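Local coordinates for 4-hydroxybenzoyl-CoA thioesterase (Staphylococcus aureus, PDB 6FDG), which probably hydrolyses acyl-CoA thioesters, acting as a DHNA-CoA thioesterase of the hotdog fold in the vitamin K2 pathway, at residues 20-23 with 24-27; 43-46 with 47-50; 110-114 with 115-119; 137-140 with 141-144. All coordinates share one frame; numbering follows the deposited sequence.

Contact 1. Residues 20-23 with 24-27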
loop_
_atom_site.group_PDB
_atom_site.type_symbol
_atom_site.label_atom_id
_atom_site.label_comp_id
_atom_site.label_asym_id
_atom_site.label_seq_id
_atom_site.Cartn_x
_atom_site.Cartn_y
_atom_site.Cartn_z
ATOM N N VAL A 20 0.337 11.027 -10.605
ATOM C CA VAL A 20 0.417 11.844 -9.397
ATOM C C VAL A 20 0.520 10.829 -8.182
ATOM O O VAL A 20 0.233 9.673 -8.337
ATOM C CB VAL A 20 -0.769 12.750 -9.207
ATOM C CG1 VAL A 20 -0.981 13.709 -10.417
ATOM C CG2 VAL A 20 -2.049 12.083 -8.923
ATOM N N ILE A 21 0.894 11.378 -7.078
ATOM C CA ILE A 21 0.868 10.640 -5.814
ATOM C C ILE A 21 -0.580 10.345 -5.463
ATOM O O ILE A 21 -1.384 11.209 -5.337
ATOM C CB ILE A 21 1.591 11.349 -4.689
ATOM C CG1 ILE A 21 3.053 11.662 -5.090
ATOM C CG2 ILE A 21 1.489 10.567 -3.386
ATOM C CD1 ILE A 21 3.852 10.627 -5.490
ATOM N N TYR A 22 -0.896 9.022 -5.299
ATOM C CA TYR A 22 -2.264 8.582 -4.974
ATOM C C TYR A 22 -2.730 9.253 -3.714
ATOM O O TYR A 22 -1.986 9.273 -2.704
ATOM C CB TYR A 22 -2.272 7.075 -4.873
ATOM C CG TYR A 22 -3.630 6.505 -4.501
ATOM C CD1 TYR A 22 -4.702 6.610 -5.382
ATOM C CD2 TYR A 22 -3.853 5.897 -3.234
ATOM C CE1 TYR A 22 -5.997 6.156 -5.034
ATOM C CE2 TYR A 22 -5.118 5.371 -2.931
ATOM C CZ TYR A 22 -6.135 5.594 -3.813
ATOM O OH TYR A 22 -7.404 5.048 -3.474
ATOM N N HIS A 23 -3.951 9.767 -3.672
ATOM C CA HIS A 23 -4.423 10.583 -2.596
ATOM C C HIS A 23 -4.423 9.791 -1.272
ATOM O O HIS A 23 -4.241 10.369 -0.200
ATOM C CB HIS A 23 -5.843 11.169 -2.874
ATOM C CG HIS A 23 -6.956 10.177 -2.855
ATOM N ND1 HIS A 23 -7.250 9.351 -3.889
ATOM C CD2 HIS A 23 -7.895 9.917 -1.917
ATOM C CE1 HIS A 23 -8.336 8.602 -3.566
ATOM N NE2 HIS A 23 -8.729 8.932 -2.381
ATOM N N GLY A 24 -4.629 8.481 -1.335
ATOM C CA GLY A 24 -4.606 7.653 -0.112
ATOM C C GLY A 24 -3.273 7.510 0.495
ATOM O O GLY A 24 -3.234 7.023 1.663
ATOM N N ASN A 25 -2.177 7.859 -0.119
ATOM C CA ASN A 25 -0.815 7.698 0.417
ATOM C C ASN A 25 -0.424 8.841 1.280
ATOM O O ASN A 25 0.581 8.741 2.032
ATOM C CB ASN A 25 0.217 7.490 -0.721
ATOM C CG ASN A 25 0.018 6.234 -1.432
ATOM O OD1 ASN A 25 -0.451 5.242 -0.878
ATOM N ND2 ASN A 25 0.429 6.185 -2.721
ATOM N N TYR A 26 -1.179 9.922 1.304
ATOM C CA TYR A 26 -0.750 11.076 2.080
ATOM C C TYR A 26 -0.834 10.803 3.560
ATOM O O TYR A 26 -0.032 11.351 4.312
ATOM C CB TYR A 26 -1.599 12.291 1.695
ATOM C CG TYR A 26 -1.235 12.929 0.354
ATOM C CD1 TYR A 26 -1.418 12.334 -0.892
ATOM C CD2 TYR A 26 -0.648 14.152 0.378
ATOM C CE1 TYR A 26 -1.129 12.952 -2.078
ATOM C CE2 TYR A 26 -0.388 14.815 -0.873
ATOM C CZ TYR A 26 -0.633 14.180 -2.016
ATOM O OH TYR A 26 -0.370 14.891 -3.230
ATOM N N ALA A 27 -1.743 9.939 4.026
ATOM C CA ALA A 27 -1.743 9.579 5.436
ATOM C C ALA A 27 -0.419 8.991 5.863
ATOM O O ALA A 27 0.026 9.280 7.004
ATOM C CB ALA A 27 -2.888 8.681 5.735
HETATM O O HOH W 1 -1.084 13.945 -5.610
HETATM O O HOH W 2 -4.340 10.110 2.574
#

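Contact 2. Residues 43-46 with 47-50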
loop_
_atom_site.group_PDB
_atom_site.type_symbol
_atom_site.label_atom_id
_atom_site.label_comp_id
_atom_site.label_asym_id
_atom_site.label_seq_id
_atom_site.Cartn_x
_atom_site.Cartn_y
_atom_site.Cartn_z
ATOM N N PHE A 43 11.462 12.153 21.859
ATOM C CA PHE A 43 10.761 10.925 22.289
ATOM C C PHE A 43 10.703 9.883 21.205
ATOM O O PHE A 43 10.926 10.117 20.036
ATOM C CB PHE A 43 9.333 11.285 22.727
ATOM C CG PHE A 43 9.272 12.289 23.849
ATOM C CD1 PHE A 43 9.585 11.872 25.154
ATOM C CD2 PHE A 43 8.972 13.604 23.659
ATOM C CE1 PHE A 43 9.558 12.814 26.197
ATOM C CE2 PHE A 43 9.063 14.576 24.632
ATOM C CZ PHE A 43 9.356 14.155 25.959
ATOM N N SER A 44 10.375 8.663 21.508
ATOM C CA SER A 44 10.387 7.594 20.567
ATOM C C SER A 44 9.053 6.910 20.647
ATOM O O SER A 44 8.686 6.329 21.681
ATOM C CB SER A 44 11.438 6.589 20.987
ATOM O OG SER A 44 11.242 5.385 20.272
ATOM N N TYR A 45 8.307 6.891 19.542
ATOM C CA TYR A 45 7.120 6.139 19.518
ATOM C C TYR A 45 7.340 4.632 19.712
ATOM O O TYR A 45 6.590 3.926 20.372
ATOM C CB TYR A 45 6.320 6.420 18.250
ATOM C CG TYR A 45 5.035 5.617 18.241
ATOM C CD1 TYR A 45 3.987 5.872 19.129
ATOM C CD2 TYR A 45 4.802 4.590 17.332
ATOM C CE1 TYR A 45 2.873 5.085 19.210
ATOM C CE2 TYR A 45 3.676 3.836 17.315
ATOM C CZ TYR A 45 2.650 4.050 18.282
ATOM O OH TYR A 45 1.563 3.294 18.345
ATOM N N ALA A 46 8.460 4.094 19.174
ATOM C CA ALA A 46 8.694 2.651 19.416
ATOM C C ALA A 46 8.855 2.371 20.939
ATOM O O ALA A 46 8.453 1.304 21.395
ATOM C CB ALA A 46 9.961 2.228 18.662
ATOM N N ASP A 47 9.425 3.322 21.681
ATOM C CA ASP A 47 9.505 3.173 23.170
ATOM C C ASP A 47 8.165 3.227 23.842
ATOM O O ASP A 47 7.909 2.428 24.751
ATOM C CB ASP A 47 10.326 4.247 23.812
ATOM C CG ASP A 47 11.802 4.119 23.582
ATOM O OD1 ASP A 47 12.295 3.068 23.155
ATOM O OD2 ASP A 47 12.456 5.171 23.828
ATOM N N MET A 48 7.188 3.989 23.352
ATOM C CA MET A 48 5.839 3.945 23.833
ATOM C C MET A 48 5.212 2.582 23.606
ATOM O O MET A 48 4.555 1.953 24.488
ATOM C CB MET A 48 5.017 5.073 23.136
ATOM C CG MET A 48 3.567 5.006 23.451
ATOM S SD MET A 48 2.592 6.372 22.758
ATOM C CE MET A 48 2.927 7.645 23.940
ATOM N N GLU A 49 5.430 1.970 22.424
ATOM C CA GLU A 49 4.852 0.676 22.107
ATOM C C GLU A 49 5.478 -0.447 22.976
ATOM O O GLU A 49 4.786 -1.386 23.317
ATOM C CB GLU A 49 4.953 0.353 20.596
ATOM C CG GLU A 49 4.055 1.242 19.746
ATOM C CD GLU A 49 3.554 0.587 18.445
ATOM O OE1 GLU A 49 4.276 -0.299 17.961
ATOM O OE2 GLU A 49 2.487 0.942 17.968
ATOM N N LYS A 50 6.729 -0.238 23.353
ATOM C CA LYS A 50 7.396 -1.234 24.237
ATOM C C LYS A 50 6.738 -1.293 25.564
ATOM O O LYS A 50 6.802 -2.331 26.227
ATOM C CB LYS A 50 8.867 -0.994 24.343
ATOM C CG LYS A 50 9.679 -1.134 23.075
ATOM C CD LYS A 50 10.170 -2.500 22.624
ATOM C CE LYS A 50 11.513 -2.388 21.872
ATOM N NZ LYS A 50 11.827 -3.610 21.066
HETATM O O HOH W 3 11.014 8.067 24.326
#

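Contact 3. Residues 110-114 with 115-119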
loop_
_atom_site.group_PDB
_atom_site.type_symbol
_atom_site.label_atom_id
_atom_site.label_comp_id
_atom_site.label_asym_id
_atom_site.label_seq_id
_atom_site.Cartn_x
_atom_site.Cartn_y
_atom_site.Cartn_z
ATOM N N ILE A 110 -5.096 9.403 19.741
ATOM C CA ILE A 110 -5.365 9.008 21.173
ATOM C C ILE A 110 -4.281 8.016 21.532
ATOM O O ILE A 110 -3.557 7.499 20.705
ATOM C CB ILE A 110 -6.801 8.484 21.432
ATOM C CG1 ILE A 110 -7.068 7.205 20.623
ATOM C CG2 ILE A 110 -7.776 9.549 21.092
ATOM C CD1 ILE A 110 -8.341 6.432 20.896
ATOM N N CYS A 111 -4.199 7.651 22.835
ATOM C CA CYS A 111 -3.349 6.556 23.265
ATOM C C CYS A 111 -4.204 5.529 23.995
ATOM O O CYS A 111 -5.080 5.919 24.764
ATOM C CB CYS A 111 -2.297 7.101 24.249
ATOM S SG CYS A 111 -1.021 8.161 23.508
ATOM N N ILE A 112 -3.921 4.283 23.707
ATOM C CA ILE A 112 -4.695 3.173 24.243
ATOM C C ILE A 112 -3.779 2.042 24.629
ATOM O O ILE A 112 -2.695 1.881 24.226
ATOM C CB ILE A 112 -5.703 2.665 23.181
ATOM C CG1 ILE A 112 -5.024 2.041 21.977
ATOM C CG2 ILE A 112 -6.715 3.777 22.770
ATOM C CD1 ILE A 112 -6.029 1.536 20.923
ATOM N N LYS A 113 -4.345 1.170 25.534
ATOM C CA LYS A 113 -3.692 -0.064 25.854
ATOM C C LYS A 113 -3.731 -1.047 24.715
ATOM O O LYS A 113 -4.771 -1.205 24.101
ATOM C CB LYS A 113 -4.384 -0.708 27.095
ATOM C CG LYS A 113 -4.455 0.115 28.295
ATOM C CD LYS A 113 -3.148 0.502 28.843
ATOM C CE LYS A 113 -2.184 -0.655 29.154
ATOM N NZ LYS A 113 -2.224 -1.089 30.616
ATOM N N GLU A 114 -2.633 -1.681 24.448
ATOM C CA GLU A 114 -2.487 -2.572 23.252
ATOM C C GLU A 114 -3.397 -3.752 23.407
ATOM O O GLU A 114 -3.981 -4.254 22.401
ATOM C CB GLU A 114 -1.088 -3.061 23.107
ATOM C CG GLU A 114 -0.923 -3.928 21.876
ATOM C CD GLU A 114 0.505 -4.104 21.504
ATOM O OE1 GLU A 114 1.366 -4.054 22.442
ATOM O OE2 GLU A 114 0.728 -4.282 20.273
ATOM N N ASP A 115 -3.579 -4.163 24.657
ATOM C CA ASP A 115 -4.289 -5.464 24.863
ATOM C C ASP A 115 -5.820 -5.271 24.784
ATOM O O ASP A 115 -6.466 -5.871 23.915
ATOM C CB ASP A 115 -3.730 -6.228 26.100
ATOM C CG ASP A 115 -3.715 -5.409 27.360
ATOM O OD1 ASP A 115 -4.148 -4.255 27.363
ATOM O OD2 ASP A 115 -3.229 -5.905 28.418
ATOM N N THR A 116 -6.359 -4.282 25.501
ATOM C CA THR A 116 -7.801 -4.027 25.585
ATOM C C THR A 116 -8.389 -2.910 24.675
ATOM O O THR A 116 -9.602 -2.676 24.627
ATOM C CB THR A 116 -8.146 -3.625 27.018
ATOM O OG1 THR A 116 -7.546 -2.364 27.322
ATOM C CG2 THR A 116 -7.588 -4.681 28.087
ATOM N N PHE A 117 -7.459 -2.157 24.047
ATOM C CA PHE A 117 -7.739 -0.904 23.327
ATOM C C PHE A 117 -8.424 0.161 24.189
ATOM O O PHE A 117 -9.021 1.082 23.689
ATOM C CB PHE A 117 -8.539 -1.171 21.997
ATOM C CG PHE A 117 -7.735 -1.941 20.932
ATOM C CD1 PHE A 117 -6.416 -2.223 21.050
ATOM C CD2 PHE A 117 -8.351 -2.311 19.718
ATOM C CE1 PHE A 117 -5.687 -2.924 20.063
ATOM C CE2 PHE A 117 -7.620 -2.990 18.731
ATOM C CZ PHE A 117 -6.294 -3.272 18.898
ATOM N N LYS A 118 -8.352 0.058 25.523
ATOM C CA LYS A 118 -8.864 1.098 26.388
ATOM C C LYS A 118 -8.024 2.405 26.349
ATOM O O LYS A 118 -6.810 2.318 26.497
ATOM C CB LYS A 118 -8.848 0.623 27.853
ATOM C CG LYS A 118 -9.836 1.406 28.745
ATOM C CD LYS A 118 -11.152 0.632 28.931
ATOM C CE LYS A 118 -11.981 1.222 30.079
ATOM N NZ LYS A 118 -12.266 2.685 29.903
ATOM N N PRO A 119 -8.718 3.575 26.262
ATOM C CA PRO A 119 -7.945 4.834 26.224
ATOM C C PRO A 119 -7.313 5.168 27.531
ATOM O O PRO A 119 -7.904 4.875 28.577
ATOM C CB PRO A 119 -8.952 5.911 25.826
ATOM C CG PRO A 119 -10.290 5.271 26.024
ATOM C CD PRO A 119 -10.148 3.812 25.881
#

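Contact 4. Residues 137-140 with 141-144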
loop_
_atom_site.group_PDB
_atom_site.type_symbol
_atom_site.label_atom_id
_atom_site.label_comp_id
_atom_site.label_asym_id
_atom_site.label_seq_id
_atom_site.Cartn_x
_atom_site.Cartn_y
_atom_site.Cartn_z
ATOM N N GLN A 137 2.324 23.370 24.146
ATOM C CA GLN A 137 1.036 23.947 24.000
ATOM C C GLN A 137 0.990 25.446 24.527
ATOM O O GLN A 137 0.408 26.339 23.899
ATOM C CB GLN A 137 -0.128 23.163 24.738
ATOM C CG GLN A 137 -1.506 23.743 24.584
ATOM C CD GLN A 137 -1.910 23.729 23.158
ATOM O OE1 GLN A 137 -2.120 22.658 22.569
ATOM N NE2 GLN A 137 -1.991 24.880 22.528
ATOM N N ALA A 138 1.621 25.615 25.662
ATOM C CA ALA A 138 1.685 26.988 26.239
ATOM C C ALA A 138 2.481 27.919 25.322
ATOM O O ALA A 138 2.059 29.079 25.068
ATOM C CB ALA A 138 2.313 26.882 27.625
ATOM N N LEU A 139 3.595 27.419 24.779
ATOM C CA LEU A 139 4.419 28.255 23.839
ATOM C C LEU A 139 3.613 28.602 22.593
ATOM O O LEU A 139 3.635 29.707 22.034
ATOM C CB LEU A 139 5.703 27.578 23.509
ATOM C CG LEU A 139 6.699 27.394 24.640
ATOM C CD1 LEU A 139 7.862 26.507 24.277
ATOM C CD2 LEU A 139 7.148 28.813 25.192
ATOM N N ASN A 140 2.888 27.575 22.051
ATOM C CA ASN A 140 2.044 27.775 20.881
ATOM C C ASN A 140 0.984 28.822 21.195
ATOM O O ASN A 140 0.747 29.747 20.377
ATOM C CB ASN A 140 1.354 26.440 20.416
ATOM C CG ASN A 140 2.280 25.548 19.741
ATOM O OD1 ASN A 140 3.361 25.919 19.336
ATOM N ND2 ASN A 140 1.938 24.277 19.639
ATOM N N ASN A 141 0.351 28.790 22.369
ATOM C CA ASN A 141 -0.682 29.801 22.743
ATOM C C ASN A 141 -0.095 31.197 22.849
ATOM O O ASN A 141 -0.859 32.132 22.557
ATOM C CB ASN A 141 -1.282 29.422 24.070
ATOM C CG ASN A 141 -2.168 28.190 23.990
ATOM O OD1 ASN A 141 -2.615 27.824 22.905
ATOM N ND2 ASN A 141 -2.423 27.550 25.150
ATOM N N GLU A 142 1.179 31.262 23.185
ATOM C CA GLU A 142 1.934 32.613 23.240
ATOM C C GLU A 142 2.436 33.076 21.905
ATOM O O GLU A 142 2.946 34.173 21.811
ATOM C CB GLU A 142 3.102 32.484 24.196
ATOM C CG GLU A 142 2.645 32.189 25.605
ATOM C CD GLU A 142 3.688 31.700 26.565
ATOM O OE1 GLU A 142 4.899 31.702 26.257
ATOM O OE2 GLU A 142 3.262 31.242 27.650
ATOM N N GLY A 143 2.302 32.276 20.857
ATOM C CA GLY A 143 2.675 32.619 19.522
ATOM C C GLY A 143 4.115 32.494 19.252
ATOM O O GLY A 143 4.586 33.012 18.201
ATOM N N LYS A 144 4.847 31.710 20.013
ATOM C CA LYS A 144 6.199 31.349 19.688
ATOM C C LYS A 144 6.326 30.600 18.375
ATOM O O LYS A 144 5.399 29.795 18.048
ATOM C CB LYS A 144 6.852 30.452 20.735
ATOM C CG LYS A 144 7.620 31.053 21.875
ATOM C CD LYS A 144 6.694 31.809 22.731
ATOM C CE LYS A 144 7.510 32.558 23.792
ATOM N NZ LYS A 144 6.517 33.211 24.661
#

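Contact 1. Residues 20-23 with 24-27
Y22 O accepts the backbone N-H of N25 at 3.0 Å from N25 N, in a nearly straight bond (165°). A second backbone bond is weak: Y26 N to H23 O, 3.4 Å. Two waters extend the network. Water 1 joins the I21 carbonyl to the phenol of Y26, with Y26 OH 2.7 Å from its oxygen. Water 2 gives a hydrogen to H23 O and takes one from A27 N, so it bridges H23 and A27.

The Y22 ring covers the backbone of G24. With CG anti to the backbone N (chi1 178°), one ring face lies over G24 N, which is 3.3 Å from Y22 CD2. The N25 amide lies beside the same tyrosine, with N25 ND2 3.6 Å from Y22 CB; this amide also makes a weak hydrogen bond to E14 O. The Y26 ring turns its edge to the carbonyl oxygens of I21 and Y22, both near its plane. I21 CG2 meets Y26 CE1 at 3.8 Å, the two side chains crossing at about a right angle.

This is the loop that leads into helix 26-41, the long helix wrapped by the sheet in a hotdog fold. Y64 of strand 57-64 packs edge-to-face on Y26 and bonds H23 O through its hydroxyl. Y22 OH bonds E31 of the second subunit, so the start of the helix also lies at a subunit interface.

Contact 2. Residues 43-46 with 47-50
A short helix starts at Y45, with S44 as its N-cap; M48 N bonds S44 O, E49 N bonds Y45 O at 3.1 Å, and K50 N bonds A46 O. The serine side chain makes the cap. Its OG is anti to the backbone N (chi1 166°) and accepts from D47 N at 3.1 Å. D47 folds back toward the serine, and its OD2 lies 3.3 Å from S44 CB. The carboxylate does not bond S44 N directly. Water 3 links them, accepting from S44 N and donating to D47 OD2.

Y45, the next residue, meets M48 and E49 one turn later, both side chains crossing it at a slant. M48 SD sits at the ring edge, 3.8 Å from Y45 CE1; its line to the ring centre runs 74° off the normal. E49 comes against the phenol end of the ring. Its CG lies 3.5 Å from Y45 CZ, and its carboxylate plane is turned 55° from the ring. Y45 OH gives a weak hydrogen bond to E49 OE2, 2.6 Å away. The hydroxyl also accepts from S55 N, so it has a partner in each role. E49 OE1 forms a salt bridge with K17 of the second subunit, so the buried carboxylate has a partner on each oxygen.

The serine with its bond to D47 N is a classic helix N-cap, and M48 against Y45 is an edge-on Met-aromatic contact. Together they span the N-cap and first turn of the short helix 45-50, which follows the central helix of the hotdog fold.

Contact 3. Residues 110-114 with 115-119
Two backbone hydrogen bonds tie K113 to the returning chain. K113 N donates to K118 O at 2.9 Å (163°). F117 N gives K113 O a weaker, more bent bond, also 2.9 Å. Short CA-H...O contacts support them: I112 CA lies 3.2 Å from K118 O, and P119 CA lies 3.4 Å from C111 O. I112 and P119 form a single beta bridge.

The chain reverses here in hairpin fashion at the end of strand 101-113. E114, D115 and T116 have right-handed helical backbone angles, and F117 has positive phi (57°), which turns the chain back. Inside the turn T116 OG1 accepts from K118 N at 3.1 Å, an ST turn. T116 N makes a weak bond to D115 OD1.

The apolar contact is between I112 and F117. I112 carries CG1 between its backbone N and carbonyl carbon (chi1 66°), and CD1 reaches F117 CD1 at 3.8 Å, the two side chains meeting at a slant. I112 packs on P56, and K113 on I53 of strand 53-54 and on I120. F117 also packs on M18 of the second subunit.

Carbon also meets oxygen in the turn. The F117 ring presents its edge to K113 O, while its CE1 comes within 3.2 Å of E114 O. K113 and T116 run side by side, with K113 CB 3.6 Å from T116 OG1.

Contact 4. Residues 137-140 with 141-144
Q137 leaves the helix with CG anti to its backbone N, then bends at chi2 (62°), which brings its amide round to N141. N141 leans back along the helix with CG beside its own N. Q137 NE2 then meets N141 OD1 at 3.0 Å, in a weak, bent hydrogen bond between amide planes 32° apart. The other end of the Q137 amide is held more firmly, since OE1 accepts from Y83 N. N140 likewise ties the helix to the sheet, its OD1 accepting from I2 N.

The helix itself continues through N141 N to Q137 O, 2.9 Å, and E142 N to A138 O. L139 CD2 lies against E142 and K144. It is 3.8 Å from E142 OE1 and 3.9 Å from K144 CD, so the aliphatic part of the lysine packs against it. The K144 chain bends at chi2 and its tip turns to E142. K144 NZ and E142 OE1 form a salt bridge at 2.7 Å, reached on the anti side of the carboxylate.

G143 has positive phi (80°) and ends the helix. G143 N bonds N140 O at 3.0 Å, from well above the carbonyl plane, and K144 N bonds L139 O at 3.1 Å. These two bonds and the positive phi make a Schellman motif at the C-terminal end of helix 127-141, and L139 packs on K144 across it.

In the fold
Contact 1 is buried, contact 2 is partly buried, and contacts 3 and 4 lie at the surface. Contacts 1 and 2 mark the starts of successive helices, 26-41 and 45-50, while contact 4 closes helix 127-141. Contact 3 is a turn beyond a strand. Aromatic rings and bridging waters serve both helix starts; contact 4 adds an amide pair and a salt bridge to the backbone bonds of a helix end, and contact 3 relies on backbone pairing. Contacts 2 and 3 touch, M48 CE packing on C111 SG at 4.0 Å. Contacts 1 and 4 lie on opposite sides of the chain's centre. Contacts 1 to 3 reach the second subunit, but contact 4 meets no other chain.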